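Local coordinates for hydroxylacyl-CoA dehydrogenase (Streptomyces coelicolor, PDB 5BKA), which is a noncanonical NTF2-like, SnoaL-family protein that probably takes part in polyketide biosynthesis on the way to the benzoisochromanequinone antibiotic actinorhodin, at residues Y11-S16 and L123-D128; S16-Q21 and H78-T83; Q23-D26 and G32-A35; D40-H45 and A51-A56. All coordinates share one frame; numbering follows the deposited sequence.

How the interactions relate
All four contacts lie within one SnoaL-like domain of the NTF2 clan, in which helices pack against a curved mixed sheet. Interactions 1, 2 and 3 draw on successive parts of helix 10-26: its start meets the end of strand 112-124, its middle meets strand 74-87, and its last turn meets helix 30-35. Interactions 1 and 2 share Ser-16; their centres are about 12 Å apart, the same spacing as between the centres of 2 and 3. Along the chain, interactions 3 and 4 follow one another, both nested inside the loops closed by 2 and 1. Interaction 4, the edge hairpin, touches interaction 3 through Arg-55 and Phe-43, which joins the hairpin to helix 30-35.

Interaction 1. Residues Y11-S16 and L123-D128; sequences YAEVLS and LVRGAD
Glu-13 and Arg-125 meet carboxylate to guanidinium in a two-pronged salt bridge that ties the first helix of the NTF2-like fold, helix 10-26, to the loop leaving strand 112-124. The two flat groups are nearly coplanar, their planes 27° apart. Arg-125 grips end-on: NH2 gives a nearly straight bond to Glu-13 OE1 (3.1 Å, 166° at the hydrogen), while NH1 reaches OE2 at 2.9 Å on its syn lone pair. Glu-13 holds CG anti to its own N (chi1 -171°) and runs out extended; Arg-125 instead folds at chi2 and chi3, which brings its guanidinium back toward the helix. NH1 also bonds to Gly-129 O, so the arginine links the helix to the turn as well, and Leu-131 packs against both charged side chains. Deeper in, the contact turns apolar. Val-14 and Leu-123 approach at a slant, and the leucine is also covered by Phe-17, Tyr-18 and Leu-133. Tyr-11 and Leu-15 of the same helix pack against neighbouring subunits. Both methyls of Val-14 face one leucine methyl, CG1 and CG2 each 4.0 Å from Leu-123 CD1.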
loop_
_atom_site.group_PDB
_atom_site.type_symbol
_atom_site.label_atom_id
_atom_site.label_comp_id
_atom_site.label_asym_id
_atom_site.label_seq_id
_atom_site.Cartn_x
_atom_site.Cartn_y
_atom_site.Cartn_z
ATOM N N TYR B 11 -2.680 8.005 -12.880
ATOM C CA TYR B 11 -2.757 7.046 -11.781
ATOM C C TYR B 11 -1.703 7.335 -10.720
ATOM O O TYR B 11 -2.003 7.361 -9.521
ATOM C CB TYR B 11 -2.607 5.621 -12.314
ATOM C CG TYR B 11 -2.989 4.565 -11.302
ATOM C CD1 TYR B 11 -4.315 4.197 -11.122
ATOM C CD2 TYR B 11 -2.024 3.945 -10.520
ATOM C CE1 TYR B 11 -4.670 3.236 -10.196
ATOM C CE2 TYR B 11 -2.369 2.982 -9.592
ATOM C CZ TYR B 11 -3.693 2.632 -9.433
ATOM O OH TYR B 11 -4.041 1.673 -8.510
ATOM N N ALA B 12 -0.456 7.552 -11.145
ATOM C CA ALA B 12 0.599 7.896 -10.197
ATOM C C ALA B 12 0.313 9.222 -9.505
ATOM O O ALA B 12 0.637 9.400 -8.325
ATOM C CB ALA B 12 1.950 7.941 -10.910
ATOM N N GLU B 13 -0.289 10.171 -10.228
ATOM C CA GLU B 13 -0.615 11.464 -9.634
ATOM C C GLU B 13 -1.646 11.324 -8.519
ATOM O O GLU B 13 -1.563 12.015 -7.496
ATOM C CB GLU B 13 -1.120 12.418 -10.717
ATOM C CG GLU B 13 -1.296 13.855 -10.258
ATOM C CD GLU B 13 -2.036 14.701 -11.276
ATOM O OE1 GLU B 13 -2.409 14.163 -12.340
ATOM O OE2 GLU B 13 -2.247 15.905 -11.012
ATOM N N VAL B 14 -2.630 10.439 -8.698
ATOM C CA VAL B 14 -3.635 10.235 -7.659
ATOM C C VAL B 14 -3.021 9.547 -6.444
ATOM O O VAL B 14 -3.300 9.916 -5.298
ATOM C CB VAL B 14 -4.835 9.448 -8.218
ATOM C CG1 VAL B 14 -5.779 9.038 -7.096
ATOM C CG2 VAL B 14 -5.575 10.280 -9.256
ATOM N N LEU B 15 -2.173 8.540 -6.676
ATOM C CA LEU B 15 -1.495 7.869 -5.570
ATOM C C LEU B 15 -0.644 8.844 -4.766
ATOM O O LEU B 15 -0.651 8.814 -3.530
ATOM C CB LEU B 15 -0.632 6.722 -6.098
ATOM C CG LEU B 15 -1.347 5.477 -6.626
ATOM C CD1 LEU B 15 -0.335 4.380 -6.935
ATOM C CD2 LEU B 15 -2.386 4.984 -5.632
ATOM N N SER B 16 0.108 9.707 -5.455
ATOM C CA SER B 16 0.890 10.732 -4.772
ATOM C C SER B 16 -0.012 11.685 -3.999
ATOM O O SER B 16 0.287 12.058 -2.858
ATOM C CB SER B 16 1.747 11.498 -5.780
ATOM O OG SER B 16 2.484 12.526 -5.141
ATOM N N LEU B 123 -12.745 13.400 -7.692
ATOM C CA LEU B 123 -11.589 14.268 -7.867
ATOM C C LEU B 123 -11.840 15.238 -9.012
ATOM O O LEU B 123 -12.440 14.867 -10.024
ATOM C CB LEU B 123 -10.333 13.443 -8.127
ATOM C CG LEU B 123 -9.792 12.649 -6.935
ATOM C CD1 LEU B 123 -8.872 11.528 -7.392
ATOM C CD2 LEU B 123 -9.073 13.575 -5.970
ATOM N N VAL B 124 -11.356 16.473 -8.866
ATOM C CA VAL B 124 -11.478 17.464 -9.925
ATOM C C VAL B 124 -10.127 18.110 -10.186
ATOM O O VAL B 124 -9.217 18.090 -9.354
ATOM C CB VAL B 124 -12.525 18.557 -9.606
ATOM C CG1 VAL B 124 -13.921 17.970 -9.508
ATOM C CG2 VAL B 124 -12.155 19.309 -8.336
ATOM N N ARG B 125 -10.018 18.692 -11.384
ATOM C CA ARG B 125 -8.768 19.226 -11.887
ATOM C C ARG B 125 -8.843 20.755 -11.778
ATOM O O ARG B 125 -8.517 21.305 -10.719
ATOM C CB ARG B 125 -8.549 18.702 -13.311
ATOM C CG ARG B 125 -7.486 19.348 -14.165
ATOM C CD ARG B 125 -6.113 18.875 -13.798
ATOM N NE ARG B 125 -5.896 17.471 -14.130
ATOM C CZ ARG B 125 -4.889 16.763 -13.637
ATOM N NH1 ARG B 125 -4.031 17.351 -12.825
ATOM N NH2 ARG B 125 -4.720 15.489 -13.962
ATOM N N GLY B 126 -9.281 21.450 -12.807
ATOM C CA GLY B 126 -9.421 22.890 -12.730
ATOM C C GLY B 126 -8.439 23.610 -13.636
ATOM O O GLY B 126 -7.749 23.015 -14.469
ATOM N N ALA B 127 -8.380 24.929 -13.443
ATOM C CA ALA B 127 -7.617 25.785 -14.344
ATOM C C ALA B 127 -6.114 25.598 -14.168
ATOM O O ALA B 127 -5.364 25.624 -15.150
ATOM C CB ALA B 127 -8.004 27.246 -14.122
ATOM N N ASP B 128 -5.654 25.416 -12.932
ATOM C CA ASP B 128 -4.228 25.338 -12.649
ATOM C C ASP B 128 -3.677 23.920 -12.729
ATOM O O ASP B 128 -2.511 23.701 -12.385
ATOM C CB ASP B 128 -3.926 25.938 -11.269
ATOM C CG ASP B 128 -4.552 25.148 -10.129
ATOM O OD1 ASP B 128 -5.421 24.285 -10.387
ATOM O OD2 ASP B 128 -4.175 25.399 -8.966
#

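Interaction 2. Residues S16-Q21 and H78-T83; sequences SFYGHQ and HWFDHT
Tyr-18 lays one face of its ring over the edge of Phe-80 in a T-shaped (edge-to-face) stack. The centroids are 5.1 Å apart and the planes stand at 67°. Phe-80 presents CD2 and CE2: CE2 sits above the middle of the tyrosine ring, and CD2 comes to 3.7 Å from Tyr-18 CD2. Thr-83 meets the same ring differently, from its rim, where OG1 lies in the ring plane 3.9 Å from Tyr-18 CE2. Both aromatic side chains have CG anti to the carbonyl carbon (chi1 -76° for Tyr-18, -85° for Phe-80), which sends each ring from its backbone into the space between helix 10-26 and strand 74-87. This is the helix-on-sheet packing of the NTF2-like fold, and the contact is buried. Arg-136 touches both rings from strand 132-140, and Cys-99 and Val-119 pack on Phe-80. The third subunit also reaches this contact: its Asp-81 OD2 accepts a bond from Phe-80 N, and its His-82 ring meets that of Phe-80. The polar ends are met from outside the pair, Tyr-18 OH by a weak hydrogen bond to Asp-121 OD2 and Thr-83 OG1 by Ser-97 OG. A leucine in place of Tyr-18 would probably leave the Phe-80 edge without an aromatic face and Asp-121 without its weak hydroxyl partner. The contact itself therefore rests on ring quadrupole and dispersion forces, with the hydroxyls at its border held by neighbouring strands.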
loop_
_atom_site.group_PDB
_atom_site.type_symbol
_atom_site.label_atom_id
_atom_site.label_comp_id
_atom_site.label_asym_id
_atom_site.label_seq_id
_atom_site.Cartn_x
_atom_site.Cartn_y
_atom_site.Cartn_z
ATOM N N SER B 16 0.108 9.707 -5.455
ATOM C CA SER B 16 0.890 10.732 -4.772
ATOM C C SER B 16 -0.012 11.685 -3.999
ATOM O O SER B 16 0.287 12.058 -2.858
ATOM C CB SER B 16 1.747 11.498 -5.780
ATOM O OG SER B 16 2.484 12.526 -5.141
ATOM N N PHE B 17 -1.108 12.121 -4.627
ATOM C CA PHE B 17 -2.094 12.954 -3.945
ATOM C C PHE B 17 -2.563 12.297 -2.652
ATOM O O PHE B 17 -2.621 12.940 -1.599
ATOM C CB PHE B 17 -3.273 13.226 -4.883
ATOM C CG PHE B 17 -4.389 14.012 -4.254
ATOM C CD1 PHE B 17 -4.297 15.388 -4.122
ATOM C CD2 PHE B 17 -5.537 13.376 -3.808
ATOM C CE1 PHE B 17 -5.325 16.114 -3.548
ATOM C CE2 PHE B 17 -6.568 14.096 -3.234
ATOM C CZ PHE B 17 -6.462 15.467 -3.104
ATOM N N TYR B 18 -2.891 11.003 -2.713
ATOM C CA TYR B 18 -3.336 10.290 -1.520
ATOM C C TYR B 18 -2.215 10.163 -0.494
ATOM O O TYR B 18 -2.464 10.224 0.715
ATOM C CB TYR B 18 -3.862 8.905 -1.900
ATOM C CG TYR B 18 -5.236 8.912 -2.526
ATOM C CD1 TYR B 18 -6.114 9.965 -2.310
ATOM C CD2 TYR B 18 -5.657 7.860 -3.328
ATOM C CE1 TYR B 18 -7.371 9.972 -2.882
ATOM C CE2 TYR B 18 -6.912 7.857 -3.902
ATOM C CZ TYR B 18 -7.765 8.916 -3.675
ATOM O OH TYR B 18 -9.016 8.916 -4.246
ATOM N N GLY B 19 -0.977 9.975 -0.957
ATOM C CA GLY B 19 0.133 9.828 -0.027
ATOM C C GLY B 19 0.329 11.054 0.842
ATOM O O GLY B 19 0.439 10.952 2.066
ATOM N N HIS B 20 0.373 12.233 0.218
ATOM C CA HIS B 20 0.483 13.476 0.976
ATOM C C HIS B 20 -0.769 13.729 1.807
ATOM O O HIS B 20 -0.678 14.176 2.957
ATOM C CB HIS B 20 0.741 14.647 0.029
ATOM C CG HIS B 20 2.118 14.660 -0.560
ATOM N ND1 HIS B 20 3.163 15.357 0.007
ATOM C CD2 HIS B 20 2.618 14.064 -1.667
ATOM C CE1 HIS B 20 4.250 15.188 -0.726
ATOM N NE2 HIS B 20 3.947 14.406 -1.747
ATOM N N GLN B 21 -1.944 13.454 1.237
ATOM C CA GLN B 21 -3.203 13.755 1.914
ATOM C C GLN B 21 -3.331 12.982 3.222
ATOM O O GLN B 21 -3.623 13.562 4.274
ATOM C CB GLN B 21 -4.374 13.445 0.978
ATOM C CG GLN B 21 -5.753 13.672 1.570
ATOM C CD GLN B 21 -6.862 13.346 0.586
ATOM O OE1 GLN B 21 -6.904 12.254 0.019
ATOM N NE2 GLN B 21 -7.764 14.296 0.374
ATOM N N HIS B 78 -4.023 5.567 8.131
ATOM C CA HIS B 78 -5.060 5.225 7.164
ATOM C C HIS B 78 -4.380 4.699 5.903
ATOM O O HIS B 78 -3.975 5.476 5.034
ATOM C CB HIS B 78 -5.937 6.435 6.859
ATOM C CG HIS B 78 -6.787 6.874 8.011
ATOM N ND1 HIS B 78 -6.266 7.489 9.128
ATOM C CD2 HIS B 78 -8.123 6.792 8.215
ATOM C CE1 HIS B 78 -7.244 7.764 9.973
ATOM N NE2 HIS B 78 -8.381 7.351 9.443
ATOM N N TRP B 79 -4.272 3.377 5.803
ATOM C CA TRP B 79 -3.668 2.739 4.642
ATOM C C TRP B 79 -4.668 2.661 3.496
ATOM O O TRP B 79 -5.853 2.405 3.711
ATOM C CB TRP B 79 -3.180 1.334 5.003
ATOM C CG TRP B 79 -1.851 1.322 5.690
ATOM C CD1 TRP B 79 -1.476 2.078 6.761
ATOM C CD2 TRP B 79 -0.718 0.516 5.351
ATOM N NE1 TRP B 79 -0.179 1.794 7.109
ATOM C CE2 TRP B 79 0.310 0.838 6.258
ATOM C CE3 TRP B 79 -0.474 -0.449 4.368
ATOM C CZ2 TRP B 79 1.564 0.235 6.209
ATOM C CZ3 TRP B 79 0.773 -1.046 4.320
ATOM C CH2 TRP B 79 1.775 -0.703 5.235
ATOM N N PHE B 80 -4.188 2.897 2.277
ATOM C CA PHE B 80 -4.986 2.762 1.067
ATOM C C PHE B 80 -4.456 1.612 0.218
ATOM O O PHE B 80 -3.295 1.213 0.333
ATOM C CB PHE B 80 -4.971 4.052 0.238
ATOM C CG PHE B 80 -5.992 5.072 0.665
ATOM C CD1 PHE B 80 -6.441 5.128 1.974
ATOM C CD2 PHE B 80 -6.492 5.986 -0.249
ATOM C CE1 PHE B 80 -7.375 6.073 2.362
ATOM C CE2 PHE B 80 -7.426 6.933 0.133
ATOM C CZ PHE B 80 -7.869 6.974 1.441
ATOM N N ASP B 81 -5.321 1.084 -0.650
ATOM C CA ASP B 81 -4.914 0.018 -1.556
ATOM C C ASP B 81 -5.895 -0.088 -2.714
ATOM O O ASP B 81 -7.083 0.215 -2.569
ATOM C CB ASP B 81 -4.829 -1.333 -0.837
ATOM C CG ASP B 81 -3.805 -2.262 -1.461
ATOM O OD1 ASP B 81 -2.598 -1.964 -1.361
ATOM O OD2 ASP B 81 -4.205 -3.287 -2.051
ATOM N N HIS B 82 -5.377 -0.543 -3.856
ATOM C CA HIS B 82 -6.184 -0.885 -5.030
ATOM C C HIS B 82 -7.055 0.286 -5.483
ATOM O O HIS B 82 -8.263 0.151 -5.686
ATOM C CB HIS B 82 -7.033 -2.129 -4.762
ATOM C CG HIS B 82 -6.261 -3.409 -4.828
ATOM N ND1 HIS B 82 -5.200 -3.595 -5.687
ATOM C CD2 HIS B 82 -6.397 -4.568 -4.141
ATOM C CE1 HIS B 82 -4.714 -4.813 -5.526
ATOM N NE2 HIS B 82 -5.421 -5.423 -4.592
ATOM N N THR B 83 -6.428 1.449 -5.635
ATOM C CA THR B 83 -7.114 2.592 -6.219
ATOM C C THR B 83 -7.539 2.268 -7.645
ATOM O O THR B 83 -6.754 1.733 -8.434
ATOM C CB THR B 83 -6.203 3.821 -6.196
ATOM O OG1 THR B 83 -5.911 4.175 -4.839
ATOM C CG2 THR B 83 -6.870 5.000 -6.888
#

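Interaction 3. Residues Q23-D26 and G32-A35; sequences QKLD and GYAA
Leu-25 and Tyr-33 make the apolar half of this contact, in which the last turn of helix 10-26 packs against the short helix 30-35. Two consecutive helices of the SnoaL-like domain pack together here, joined by a short connection. The two side chains lie side by side and point the same way. Leu-25 CB comes to 3.6 Å from Tyr-33 CD1 from above the ring, and its CD1 methyl continues over the same face. The CH-pi contact follows: Leu-25 CD1 stands 4.1 Å from the centroid of the Tyr-33 ring and only 9° off the ring normal, almost straight above the centre. Each residue has CG anti to the backbone N (chi1 176° and 172°), which carries leucine methyl and tyrosine ring in step toward the interior, where Leu-62 of helix 54-67 touches both.

Contact with backbone makes up the second kind. Lys-24, extended beyond CG, runs its aliphatic chain past Gly-32, with CD 3.9 Å from Gly-32 C. A side chain at Gly-32 would point at this chain; a CB placed there would come within 3.3 Å of Lys-24 CD, so the absence of one lets the helices close up.

Polar links belong to the surroundings. Tyr-33 OH bonds to Arg-136 NH1 of strand 132-140, and Asp-26 bonds through OD1 to His-78 ND1 of its own chain and through OD2 to Tyr-98 OH of the third subunit. The two helices themselves are joined by dispersion and CH-pi attraction, while the tyrosine hydroxyl, bonded to a cationic group, is probably polarised toward it.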
loop_
_atom_site.group_PDB
_atom_site.type_symbol
_atom_site.label_atom_id
_atom_site.label_comp_id
_atom_site.label_asym_id
_atom_site.label_seq_id
_atom_site.Cartn_x
_atom_site.Cartn_y
_atom_site.Cartn_z
ATOM N N GLN B 23 -1.009 11.404 5.001
ATOM C CA GLN B 23 0.043 11.705 5.966
ATOM C C GLN B 23 -0.266 12.976 6.746
ATOM O O GLN B 23 0.091 13.081 7.925
ATOM C CB GLN B 23 1.393 11.820 5.256
ATOM C CG GLN B 23 1.998 10.476 4.878
ATOM C CD GLN B 23 3.440 10.587 4.420
ATOM O OE1 GLN B 23 4.163 11.498 4.823
ATOM N NE2 GLN B 23 3.865 9.656 3.572
ATOM N N LYS B 24 -0.919 13.948 6.106
ATOM C CA LYS B 24 -1.415 15.117 6.825
ATOM C C LYS B 24 -2.473 14.724 7.850
ATOM O O LYS B 24 -2.394 15.116 9.020
ATOM C CB LYS B 24 -1.959 16.144 5.832
ATOM C CG LYS B 24 -0.877 16.749 4.948
ATOM C CD LYS B 24 -1.424 17.802 4.005
ATOM C CE LYS B 24 -0.307 18.401 3.164
ATOM N NZ LYS B 24 -0.769 19.558 2.356
ATOM N N LEU B 25 -3.484 13.962 7.419
ATOM C CA LEU B 25 -4.541 13.521 8.327
ATOM C C LEU B 25 -3.966 12.790 9.535
ATOM O O LEU B 25 -4.322 13.084 10.682
ATOM C CB LEU B 25 -5.531 12.625 7.579
ATOM C CG LEU B 25 -6.655 11.997 8.411
ATOM C CD1 LEU B 25 -7.635 13.060 8.883
ATOM C CD2 LEU B 25 -7.378 10.909 7.625
ATOM N N ASP B 26 -3.086 11.818 9.293
ATOM C CA ASP B 26 -2.505 11.037 10.381
ATOM C C ASP B 26 -1.520 11.838 11.226
ATOM O O ASP B 26 -1.265 11.461 12.376
ATOM C CB ASP B 26 -1.818 9.797 9.815
ATOM C CG ASP B 26 -2.803 8.800 9.227
ATOM O OD1 ASP B 26 -3.948 8.742 9.721
ATOM O OD2 ASP B 26 -2.439 8.077 8.271
ATOM N N GLY B 32 -4.696 21.143 6.765
ATOM C CA GLY B 32 -4.027 20.741 5.538
ATOM C C GLY B 32 -4.770 19.641 4.806
ATOM O O GLY B 32 -4.842 19.639 3.575
ATOM N N TYR B 33 -5.332 18.689 5.555
ATOM C CA TYR B 33 -6.127 17.631 4.941
ATOM C C TYR B 33 -7.368 18.208 4.272
ATOM O O TYR B 33 -7.693 17.859 3.131
ATOM C CB TYR B 33 -6.508 16.591 5.995
ATOM C CG TYR B 33 -7.488 15.538 5.524
ATOM C CD1 TYR B 33 -7.056 14.422 4.821
ATOM C CD2 TYR B 33 -8.846 15.656 5.795
ATOM C CE1 TYR B 33 -7.951 13.454 4.395
ATOM C CE2 TYR B 33 -9.746 14.694 5.374
ATOM C CZ TYR B 33 -9.294 13.597 4.676
ATOM O OH TYR B 33 -10.189 12.639 4.257
ATOM N N ALA B 34 -8.077 19.096 4.975
ATOM C CA ALA B 34 -9.245 19.744 4.387
ATOM C C ALA B 34 -8.867 20.592 3.180
ATOM O O ALA B 34 -9.692 20.796 2.282
ATOM C CB ALA B 34 -9.957 20.599 5.436
ATOM N N ALA B 35 -7.632 21.102 3.144
ATOM C CA ALA B 35 -7.187 21.908 2.014
ATOM C C ALA B 35 -7.053 21.097 0.731
ATOM O O ALA B 35 -7.004 21.687 -0.354
ATOM C CB ALA B 35 -5.857 22.587 2.343
#

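Interaction 4. Residues D40-H45 and A51-A56; sequences DGEFRH and AAHTRA
Phe-43 and Ala-52 form the tight part of this contact, a hydrogen-bonded antiparallel pair: Ala-52 N reaches Phe-43 O at 2.7 Å, and Phe-43 N reaches Ala-52 O at 2.9 Å. Ala-52 CB and the Phe-43 ring sit on the buried face, where Val-61 of helix 54-67 packs on both and Tyr-33 touches the phenylalanine. Thr-54 N makes a weak bond to Gly-41 O, bent to 129° at the hydrogen, while His-53 CA brings a CH...O contact to the same oxygen. Strands 41-44 and 52-53 thus make a short beta hairpin at the edge of the mixed sheet, beside strand 132-140. The outer face is looser. There the non-hydrogen-bonded pair Glu-42 and His-53 point the same way, the carboxylate turned 72° from the ring and its OE2 3.2 Å from His-53 NE2 at the ring edge. Glu-42 CG is anti to N (chi1 -175°), but a bend at chi2 swings the carboxylate toward the histidine. An alanine here is likely to leave the more exposed His-53 ring without its acidic neighbour and freer to turn. Next to the hairpin's connecting loop, Ala-51 CB rests on Arg-44 CB at 4.0 Å, and Arg-44 NE bonds to Leu-49 O in that loop.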
loop_
_atom_site.group_PDB
_atom_site.type_symbol
_atom_site.label_atom_id
_atom_site.label_comp_id
_atom_site.label_asym_id
_atom_site.label_seq_id
_atom_site.Cartn_x
_atom_site.Cartn_y
_atom_site.Cartn_z
ATOM N N ASP B 40 -16.234 23.709 -1.220
ATOM C CA ASP B 40 -17.511 23.099 -0.878
ATOM C C ASP B 40 -17.366 21.602 -0.629
ATOM O O ASP B 40 -18.301 20.836 -0.881
ATOM C CB ASP B 40 -18.546 23.359 -1.974
ATOM C CG ASP B 40 -18.066 22.924 -3.345
ATOM O OD1 ASP B 40 -16.897 22.505 -3.467
ATOM O OD2 ASP B 40 -18.862 23.001 -4.304
ATOM N N GLY B 41 -16.199 21.175 -0.144
ATOM C CA GLY B 41 -15.890 19.770 0.027
ATOM C C GLY B 41 -16.919 19.003 0.823
ATOM O O GLY B 41 -17.469 19.516 1.798
ATOM N N GLU B 42 -17.181 17.771 0.409
ATOM C CA GLU B 42 -18.188 16.919 1.019
ATOM C C GLU B 42 -17.488 15.702 1.609
ATOM O O GLU B 42 -16.730 15.020 0.912
ATOM C CB GLU B 42 -19.209 16.522 -0.053
ATOM C CG GLU B 42 -20.412 15.733 0.395
ATOM C CD GLU B 42 -21.684 16.246 -0.236
ATOM O OE1 GLU B 42 -22.688 15.509 -0.238
ATOM O OE2 GLU B 42 -21.678 17.394 -0.725
ATOM N N PHE B 43 -17.738 15.423 2.885
ATOM C CA PHE B 43 -17.095 14.302 3.566
ATOM C C PHE B 43 -18.101 13.570 4.441
ATOM O O PHE B 43 -18.622 14.146 5.403
ATOM C CB PHE B 43 -15.907 14.780 4.403
ATOM C CG PHE B 43 -15.251 13.694 5.192
ATOM C CD1 PHE B 43 -14.664 12.617 4.553
ATOM C CD2 PHE B 43 -15.204 13.756 6.572
ATOM C CE1 PHE B 43 -14.049 11.609 5.279
ATOM C CE2 PHE B 43 -14.590 12.755 7.307
ATOM C CZ PHE B 43 -14.009 11.676 6.658
ATOM N N ARG B 44 -18.354 12.300 4.132
ATOM C CA ARG B 44 -19.214 11.442 4.948
ATOM C C ARG B 44 -18.328 10.439 5.684
ATOM O O ARG B 44 -17.837 9.476 5.088
ATOM C CB ARG B 44 -20.263 10.740 4.092
ATOM C CG ARG B 44 -21.304 9.991 4.900
ATOM C CD ARG B 44 -22.700 10.163 4.329
ATOM N NE ARG B 44 -23.729 9.943 5.342
ATOM C CZ ARG B 44 -25.023 9.795 5.076
ATOM N NH1 ARG B 44 -25.452 9.841 3.822
ATOM N NH2 ARG B 44 -25.886 9.600 6.063
ATOM N N HIS B 45 -18.127 10.677 6.983
ATOM C CA HIS B 45 -17.290 9.792 7.789
ATOM C C HIS B 45 -17.911 8.408 7.925
ATOM O O HIS B 45 -17.197 7.398 7.918
ATOM C CB HIS B 45 -17.064 10.411 9.169
ATOM C CG HIS B 45 -15.789 9.987 9.829
ATOM N ND1 HIS B 45 -14.639 10.745 9.783
ATOM C CD2 HIS B 45 -15.485 8.888 10.560
ATOM C CE1 HIS B 45 -13.681 10.130 10.452
ATOM N NE2 HIS B 45 -14.168 9.001 10.933
ATOM N N ALA B 51 -23.276 14.127 6.128
ATOM C CA ALA B 51 -21.973 14.486 5.589
ATOM C C ALA B 51 -21.582 15.902 5.990
ATOM O O ALA B 51 -22.422 16.802 6.065
ATOM C CB ALA B 51 -21.977 14.360 4.067
ATOM N N ALA B 52 -20.293 16.090 6.260
ATOM C CA ALA B 52 -19.761 17.413 6.546
ATOM C C ALA B 52 -19.520 18.172 5.249
ATOM O O ALA B 52 -19.203 17.585 4.210
ATOM C CB ALA B 52 -18.461 17.315 7.341
ATOM N N HIS B 53 -19.677 19.491 5.316
ATOM C CA HIS B 53 -19.545 20.348 4.149
ATOM C C HIS B 53 -18.570 21.480 4.438
ATOM O O HIS B 53 -18.460 21.953 5.573
ATOM C CB HIS B 53 -20.905 20.907 3.716
ATOM C CG HIS B 53 -21.838 19.862 3.188
ATOM N ND1 HIS B 53 -22.721 19.175 3.995
ATOM C CD2 HIS B 53 -22.016 19.376 1.937
ATOM C CE1 HIS B 53 -23.406 18.315 3.262
ATOM N NE2 HIS B 53 -22.998 18.416 2.011
ATOM N N THR B 54 -17.855 21.896 3.387
ATOM C CA THR B 54 -16.827 22.935 3.418
ATOM C C THR B 54 -15.621 22.531 4.261
ATOM O O THR B 54 -15.709 21.634 5.105
ATOM C CB THR B 54 -17.390 24.269 3.929
ATOM O OG1 THR B 54 -17.581 24.203 5.348
ATOM C CG2 THR B 54 -18.711 24.606 3.244
ATOM N N ARG B 55 -14.484 23.186 4.015
ATOM C CA ARG B 55 -13.250 22.852 4.722
ATOM C C ARG B 55 -13.397 23.045 6.226
ATOM O O ARG B 55 -12.900 22.233 7.015
ATOM C CB ARG B 55 -12.093 23.686 4.171
ATOM C CG ARG B 55 -11.725 23.299 2.750
ATOM C CD ARG B 55 -10.599 24.146 2.188
ATOM N NE ARG B 55 -10.301 23.764 0.810
ATOM C CZ ARG B 55 -9.638 24.525 -0.055
ATOM N NH1 ARG B 55 -9.193 25.719 0.314
ATOM N NH2 ARG B 55 -9.418 24.090 -1.288
ATOM N N ALA B 56 -14.058 24.127 6.642
ATOM C CA ALA B 56 -14.271 24.358 8.067
ATOM C C ALA B 56 -15.125 23.254 8.680
ATOM O O ALA B 56 -14.868 22.812 9.805
ATOM C CB ALA B 56 -14.916 25.726 8.288
#